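PDB 4D2K: DREP2 from Drosophila melanogaster, which probably takes part in apoptotic DNA fragmentation as a DFF-related protein, its CIDE domain associating with like domains into higher-order assemblies. Local coordinates for residues A[28-31]-A[32-35]; A[63-66]-A[67-71]. All coordinates share one frame; numbering follows the deposited sequence.

Contact 1: residues A[28-31]-A[32-35]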
loop_
_atom_site.group_PDB
_atom_site.type_symbol
_atom_site.label_atom_id
_atom_site.label_comp_id
_atom_site.label_asym_id
_atom_site.label_seq_id
_atom_site.Cartn_x
_atom_site.Cartn_y
_atom_site.Cartn_z
ATOM N N GLY A 28 1.286 -11.899 -1.346
ATOM C CA GLY A 28 2.465 -12.588 -0.847
ATOM C C GLY A 28 3.761 -11.810 -0.933
ATOM O O GLY A 28 4.702 -12.105 -0.200
ATOM N N THR A 29 3.826 -10.836 -1.841
ATOM C CA THR A 29 5.063 -10.095 -2.116
ATOM C C THR A 29 4.829 -8.588 -2.276
ATOM O O THR A 29 3.714 -8.139 -2.584
ATOM C CB THR A 29 5.764 -10.571 -3.431
ATOM O OG1 THR A 29 4.911 -10.251 -4.532
ATOM C CG2 THR A 29 6.037 -12.090 -3.452
ATOM N N PHE A 30 5.900 -7.815 -2.115
ATOM C CA PHE A 30 5.821 -6.371 -2.299
ATOM C C PHE A 30 5.373 -5.994 -3.714
ATOM O O PHE A 30 4.547 -5.091 -3.899
ATOM C CB PHE A 30 7.162 -5.722 -1.969
ATOM C CG PHE A 30 7.199 -4.254 -2.276
ATOM C CD1 PHE A 30 6.491 -3.347 -1.506
ATOM C CD2 PHE A 30 7.942 -3.788 -3.352
ATOM C CE1 PHE A 30 6.516 -2.007 -1.810
ATOM C CE2 PHE A 30 7.974 -2.450 -3.664
ATOM C CZ PHE A 30 7.257 -1.555 -2.896
ATOM N N GLU A 31 5.810 -6.762 -4.701
ATOM C CA GLU A 31 5.504 -6.429 -6.080
ATOM C C GLU A 31 4.006 -6.652 -6.319
ATOM O O GLU A 31 3.302 -5.836 -6.949
ATOM C CB GLU A 31 6.347 -7.304 -7.024
ATOM C CG GLU A 31 7.889 -7.054 -7.014
ATOM C CD GLU A 31 8.630 -7.481 -5.725
ATOM O OE1 GLU A 31 8.313 -8.540 -5.123
ATOM O OE2 GLU A 31 9.557 -6.742 -5.319
ATOM N N GLU A 32 3.504 -7.724 -5.716
ATOM C CA GLU A 32 2.092 -8.048 -5.751
ATOM C C GLU A 32 1.306 -7.016 -4.928
ATOM O O GLU A 32 0.167 -6.674 -5.269
ATOM C CB GLU A 32 1.891 -9.487 -5.252
ATOM C CG GLU A 32 0.516 -10.094 -5.443
ATOM C CD GLU A 32 0.432 -11.487 -4.827
ATOM O OE1 GLU A 32 1.445 -12.223 -4.893
ATOM O OE2 GLU A 32 -0.622 -11.834 -4.247
ATOM N N LEU A 33 1.912 -6.508 -3.855
ATOM C CA LEU A 33 1.280 -5.413 -3.125
ATOM C C LEU A 33 1.019 -4.239 -4.059
ATOM O O LEU A 33 -0.090 -3.710 -4.070
ATOM C CB LEU A 33 2.126 -4.970 -1.924
ATOM C CG LEU A 33 1.655 -3.658 -1.285
ATOM C CD1 LEU A 33 0.218 -3.755 -0.813
ATOM C CD2 LEU A 33 2.534 -3.339 -0.098
ATOM N N LEU A 34 2.012 -3.871 -4.875
ATOM C CA LEU A 34 1.831 -2.781 -5.845
ATOM C C LEU A 34 0.759 -3.081 -6.901
ATOM O O LEU A 34 -0.108 -2.248 -7.175
ATOM C CB LEU A 34 3.156 -2.462 -6.551
ATOM C CG LEU A 34 4.305 -1.889 -5.719
ATOM C CD1 LEU A 34 5.561 -1.699 -6.558
ATOM C CD2 LEU A 34 3.886 -0.569 -5.128
ATOM N N VAL A 35 0.830 -4.257 -7.515
ATOM C CA VAL A 35 -0.166 -4.621 -8.516
ATOM C C VAL A 35 -1.609 -4.563 -7.970
ATOM O O VAL A 35 -2.467 -3.922 -8.584
ATOM C CB VAL A 35 0.109 -6.018 -9.095
ATOM C CG1 VAL A 35 -1.088 -6.488 -9.902
ATOM C CG2 VAL A 35 1.394 -5.999 -9.951
#
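Leu-33 N bonds to Thr-29 O at 2.7 Å, the first backbone rung of the helix that runs through residues 30-40. Leu-34 N to Phe-30 O and Val-35 N to Glu-31 O repeat the same i to i+4 step. Thr-29 is the N-cap. Thr-29 OG1 accepts from Glu-32 N at 3.1 Å, with an N-H...O angle of 156°. A chi1 of 66° places OG1 between the backbone N and the carbonyl carbon, where it can meet this amide. The Glu-32 side chain crosses that of Thr-29 at about a right angle. It runs back, extended, past the cap, and Glu-32 OE2 takes a weak bond from Gly-28 N at 3.5 Å. The stronger partner of this carboxylate is Lys-9, through a salt bridge. On the apolar side, Leu-34 packs over one face of the Phe-30 ring. Leu-34 CG stands 4.1 Å above the ring plane, toward the rim, and Leu-34 CD1 lies 3.8 Å from Phe-30 CE2. Leu-33 CD2 meets the ring obliquely. This is a threonine N-cap opening the long helix of the ubiquitin-like CIDE-N fold, with Leu-34 packed on Val-49 and Val-51 of strand 49-53 and Phe-30 and Leu-33 on Phe-66 of helix 63-67.

Contact 2: residues A[63-66]-A[67-71]; sequences GEYF and RTLAN
Thr-68 OG1 donates to Tyr-65 O at 2.7 Å, in the carbonyl plane and on a lone pair. Thr-68 N reaches Tyr-65 O at 2.9 Å from above that plane, so two donors grip one carbonyl. These bonds belong to the C-terminal end of the short helix 63-67 of the ubiquitin-like CIDE-N fold. Upstream, Arg-67 N bonds to Gly-63 O at 2.8 Å. Next along the chain, Leu-69 N bonds to Phe-66 O in an i to i+3 step, as the chain leaves for strand 74-79. The Arg-67 side chain bends at chi3 (-75°) and folds back along the helix. One face of the Arg-67 guanidinium lies over Gly-63 O, which sits 3.2 Å from the plane, over its centre. Glu-64 runs alongside Arg-67, pointing the same way. The salt bridge from Glu-64 OE2 to Arg-67 NH2 is long, 3.8 Å. The two flat groups are turned 77° apart. A water links the same two atoms, donating to Glu-64 OE2 and accepting from Arg-67 NH2. Farther out, Leu-69 packs CD1 obliquely against the Phe-66 ring, and that ring also touches Leu-12 of strand 10-16. Leu-69 CD2 lies 4.2 Å from Tyr-65 CE2, the two side chains crossing at about a right angle. Thr-68 OG1 stands over the centre of the Tyr-65 ring, 4.1 Å above its plane.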
loop_
_atom_site.group_PDB
_atom_site.type_symbol
_atom_site.label_atom_id
_atom_site.label_comp_id
_atom_site.label_asym_id
_atom_site.label_seq_id
_atom_site.Cartn_x
_atom_site.Cartn_y
_atom_site.Cartn_z
ATOM N N GLY A 63 10.807 -5.977 -0.669
ATOM C CA GLY A 63 10.360 -7.175 0.013
ATOM C C GLY A 63 10.801 -7.326 1.452
ATOM O O GLY A 63 10.082 -7.928 2.249
ATOM N N GLU A 64 11.975 -6.826 1.801
ATOM C CA GLU A 64 12.471 -7.073 3.159
ATOM C C GLU A 64 11.591 -6.358 4.217
ATOM O O GLU A 64 11.025 -6.975 5.169
ATOM C CB GLU A 64 13.937 -6.616 3.277
ATOM C CG GLU A 64 14.937 -7.396 2.389
ATOM C CD GLU A 64 14.970 -6.900 0.936
ATOM O OE1 GLU A 64 14.937 -5.664 0.715
ATOM O OE2 GLU A 64 14.990 -7.749 0.016
ATOM N N TYR A 65 11.372 -5.070 3.989
ATOM C CA TYR A 65 10.576 -4.318 4.935
ATOM C C TYR A 65 9.135 -4.794 4.843
ATOM O O TYR A 65 8.454 -4.892 5.845
ATOM C CB TYR A 65 10.650 -2.818 4.676
ATOM C CG TYR A 65 10.192 -2.030 5.880
ATOM C CD1 TYR A 65 11.079 -1.744 6.925
ATOM C CD2 TYR A 65 8.860 -1.655 6.028
ATOM C CE1 TYR A 65 10.666 -1.055 8.066
ATOM C CE2 TYR A 65 8.434 -0.946 7.164
ATOM C CZ TYR A 65 9.347 -0.654 8.170
ATOM O OH TYR A 65 8.929 0.010 9.287
ATOM N N PHE A 66 8.699 -5.091 3.621
ATOM C CA PHE A 66 7.355 -5.575 3.376
ATOM C C PHE A 66 7.088 -6.825 4.206
ATOM O O PHE A 66 6.044 -6.940 4.852
ATOM C CB PHE A 66 7.140 -5.870 1.883
ATOM C CG PHE A 66 5.938 -6.727 1.623
ATOM C CD1 PHE A 66 4.695 -6.152 1.427
ATOM C CD2 PHE A 66 6.043 -8.119 1.614
ATOM C CE1 PHE A 66 3.568 -6.942 1.222
ATOM C CE2 PHE A 66 4.927 -8.915 1.422
ATOM C CZ PHE A 66 3.680 -8.326 1.224
ATOM N N ARG A 67 8.053 -7.739 4.228
ATOM C CA ARG A 67 7.853 -8.998 4.932
ATOM C C ARG A 67 7.796 -8.770 6.397
ATOM O O ARG A 67 7.224 -9.609 7.112
ATOM C CB ARG A 67 8.954 -10.023 4.627
ATOM C CG ARG A 67 8.834 -10.648 3.252
ATOM C CD ARG A 67 9.802 -11.812 3.060
ATOM N NE ARG A 67 11.172 -11.348 2.850
ATOM C CZ ARG A 67 11.606 -10.824 1.705
ATOM N NH1 ARG A 67 10.774 -10.695 0.682
ATOM N NH2 ARG A 67 12.867 -10.427 1.576
ATOM N N THR A 68 8.299 -7.620 6.869
ATOM C CA THR A 68 8.121 -7.407 8.324
ATOM C C THR A 68 6.719 -6.928 8.733
ATOM O O THR A 68 6.441 -6.806 9.918
ATOM C CB THR A 68 9.087 -6.378 8.895
ATOM O OG1 THR A 68 8.655 -5.045 8.561
ATOM C CG2 THR A 68 10.509 -6.686 8.441
ATOM N N LEU A 69 5.865 -6.574 7.770
ATOM C CA LEU A 69 4.531 -6.025 8.084
ATOM C C LEU A 69 3.550 -7.038 8.697
ATOM O O LEU A 69 3.368 -8.120 8.149
ATOM C CB LEU A 69 3.881 -5.449 6.813
ATOM C CG LEU A 69 4.626 -4.301 6.149
ATOM C CD1 LEU A 69 3.870 -3.784 4.919
ATOM C CD2 LEU A 69 4.892 -3.185 7.169
ATOM N N ALA A 70 2.870 -6.658 9.780
ATOM C CA ALA A 70 1.835 -7.497 10.380
ATOM C C ALA A 70 0.593 -7.543 9.493
ATOM O O ALA A 70 0.314 -6.577 8.754
ATOM C CB ALA A 70 1.455 -6.973 11.768
ATOM N N ASN A 71 -0.159 -8.644 9.591
ATOM C CA ASN A 71 -1.449 -8.780 8.912
ATOM C C ASN A 71 -2.313 -7.560 9.142
ATOM O O ASN A 71 -2.401 -7.081 10.272
ATOM C CB ASN A 71 -2.232 -9.985 9.423
ATOM C CG ASN A 71 -1.690 -11.298 8.927
ATOM O OD1 ASN A 71 -0.689 -11.351 8.217
ATOM N ND2 ASN A 71 -2.382 -12.375 9.272
HETATM O O HOH W 1 13.038 -9.694 -1.580
#

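In the fold
Contact 1 lies at the start of helix 30-40, contact 2 on helix 63-67 and the loop that follows it, in one ubiquitin-like domain. Their centres are about 11 Å apart. Phe-66 of contact 2 joins them. Its ring packs on the start of the longer helix. Phe-66 CD1 lies 3.9 Å from Leu-33 CD2, and Phe-66 CZ lies 3.7 Å from Thr-29 C. Contact 1 is largely a surface contact, though Leu-33 is buried. Contact 2 is partly buried, through Phe-66 and Leu-69. The polar chemistry is reversed at the two helix ends: the start of the first uses a threonine hydroxyl as acceptor, the end of the second uses one as donor.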